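Local coordinates for uncharacterized protein Q99UF4 (Staphylococcus aureus, PDB 3B2N) that probably acts as a DNA-binding response regulator of the LuxR family, its receiver domain presumably taking a phosphate signal that controls transcription, at residues A[42-45]-A[46-49]. Residues are numbered along the deposited sequence; the frame is centred on the assembly and turned at random.
Sequences MKLI and EEYN
L44 and Y48 run alongside each other from successive turns of the helix: methyl CD2 of L44 meets CE2 of Y48 at 3.7 Å, in the plane of the ring and at its edge. One face of that ring is crossed near its rim by the carboxylate carbon CD of E47, 3.6 Å above the plane. L44, partly exposed, suits this flank because its compact branched methyls pack between helix and sheet, on I7, A33 and T35. Y48, though exposed, lays a broad ring edge on L44 and also touches L32 and I7.

The tighter side belongs to M42 and I45, which are buried against V67 of helix 64-73. The flexible thioether of M42 bends at chi2 and again at chi3 (-113°), which brings its methyl CE against the stem of E46, 3.7 Å from CG. E46 in turn uses its aliphatic part for packing and sends OE1 to a salt bridge with K74.

All this sits on the last turns of helix 38-48, in the doubly wound, five-stranded parallel alpha/beta fold of CheY-like receiver domains. The turns are held by successive i to i+4 bonds: E47 N to K43 O is nearly straight at the hydrogen (166°), whereas N49 N to I45 O, though 2.8 Å long, is bent to 136°. N49 leaves the helix with positive phi, a conformation that asparagine tolerates better than most residues.

Toward solvent the packing is looser. K43 curls its chain so that CE comes within 3.6 Å of OE2 of E46, yet its NZ stays 4.7 Å from that oxygen, too far for a salt bridge, though the opposite charges may still favour the approach. E47, also exposed, extends its carboxylate until OE2 lies 4.1 Å from CD2 of L44.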
loop_
_atom_site.group_PDB
_atom_site.type_symbol
_atom_site.label_atom_id
_atom_site.label_comp_id
_atom_site.label_asym_id
_atom_site.label_seq_id
_atom_site.Cartn_x
_atom_site.Cartn_y
_atom_site.Cartn_z
ATOM N N MET A 42 0.361 -2.294 10.320
ATOM C CA MET A 42 0.732 -3.703 10.509
ATOM C C MET A 42 -0.276 -4.416 11.401
ATOM O O MET A 42 -0.663 -5.534 11.102
ATOM C CB MET A 42 2.156 -3.831 11.069
ATOM C CG MET A 42 2.822 -5.258 10.997
ATOM S SD MET A 42 2.986 -5.945 9.307
ATOM C CE MET A 42 1.855 -7.340 9.379
ATOM N N LYS A 43 -0.722 -3.737 12.472
ATOM C CA LYS A 43 -1.737 -4.277 13.357
ATOM C C LYS A 43 -3.088 -4.423 12.645
ATOM O O LYS A 43 -3.718 -5.467 12.730
ATOM C CB LYS A 43 -1.885 -3.448 14.658
ATOM C CG LYS A 43 -0.624 -3.260 15.556
ATOM C CD LYS A 43 0.381 -4.444 15.614
ATOM C CE LYS A 43 -0.165 -5.756 16.253
ATOM N NZ LYS A 43 0.006 -5.906 17.753
ATOM N N LEU A 44 -3.522 -3.384 11.940
ATOM C CA LEU A 44 -4.749 -3.449 11.132
ATOM C C LEU A 44 -4.686 -4.601 10.113
ATOM O O LEU A 44 -5.625 -5.370 9.976
ATOM C CB LEU A 44 -4.994 -2.113 10.422
ATOM C CG LEU A 44 -5.333 -0.971 11.370
ATOM C CD1 LEU A 44 -5.002 0.375 10.767
ATOM C CD2 LEU A 44 -6.794 -1.052 11.754
ATOM N N ILE A 45 -3.572 -4.712 9.413
ATOM C CA ILE A 45 -3.371 -5.796 8.452
ATOM C C ILE A 45 -3.561 -7.188 9.087
ATOM O O ILE A 45 -4.284 -8.027 8.550
ATOM C CB ILE A 45 -1.985 -5.643 7.757
ATOM C CG1 ILE A 45 -1.972 -4.398 6.856
ATOM C CG2 ILE A 45 -1.576 -6.883 6.937
ATOM C CD1 ILE A 45 -0.551 -3.948 6.468
ATOM N N GLU A 46 -2.935 -7.432 10.234
ATOM C CA GLU A 46 -3.106 -8.726 10.917
ATOM C C GLU A 46 -4.538 -8.921 11.436
ATOM O O GLU A 46 -5.086 -10.014 11.348
ATOM C CB GLU A 46 -2.088 -8.913 12.049
ATOM C CG GLU A 46 -0.673 -9.028 11.555
ATOM C CD GLU A 46 0.357 -8.916 12.667
ATOM O OE1 GLU A 46 1.399 -9.611 12.562
ATOM O OE2 GLU A 46 0.129 -8.143 13.640
ATOM N N GLU A 47 -5.140 -7.862 11.960
ATOM C CA GLU A 47 -6.527 -7.919 12.378
ATOM C C GLU A 47 -7.482 -8.225 11.209
ATOM O O GLU A 47 -8.328 -9.123 11.342
ATOM C CB GLU A 47 -6.956 -6.631 13.097
ATOM C CG GLU A 47 -8.392 -6.653 13.635
ATOM C CD GLU A 47 -8.950 -5.262 13.974
ATOM O OE1 GLU A 47 -10.114 -5.185 14.432
ATOM O OE2 GLU A 47 -8.240 -4.242 13.793
ATOM N N TYR A 48 -7.354 -7.495 10.088
ATOM C CA TYR A 48 -8.377 -7.550 9.012
ATOM C C TYR A 48 -8.071 -8.475 7.826
ATOM O O TYR A 48 -8.977 -8.779 7.044
ATOM C CB TYR A 48 -8.705 -6.158 8.459
ATOM C CG TYR A 48 -9.475 -5.266 9.391
ATOM C CD1 TYR A 48 -10.853 -5.448 9.586
ATOM C CD2 TYR A 48 -8.833 -4.217 10.075
ATOM C CE1 TYR A 48 -11.568 -4.619 10.455
ATOM C CE2 TYR A 48 -9.516 -3.393 10.939
ATOM C CZ TYR A 48 -10.894 -3.582 11.128
ATOM O OH TYR A 48 -11.591 -2.750 11.987
ATOM N N ASN A 49 -6.812 -8.903 7.680
ATOM C CA ASN A 49 -6.351 -9.626 6.471
ATOM C C ASN A 49 -6.864 -9.091 5.092
ATOM O O ASN A 49 -7.577 -9.802 4.374
ATOM C CB ASN A 49 -6.704 -11.104 6.621
ATOM C CG ASN A 49 -6.220 -11.666 7.931
ATOM O OD1 ASN A 49 -6.994 -11.793 8.900
ATOM N ND2 ASN A 49 -4.915 -11.972 7.992
#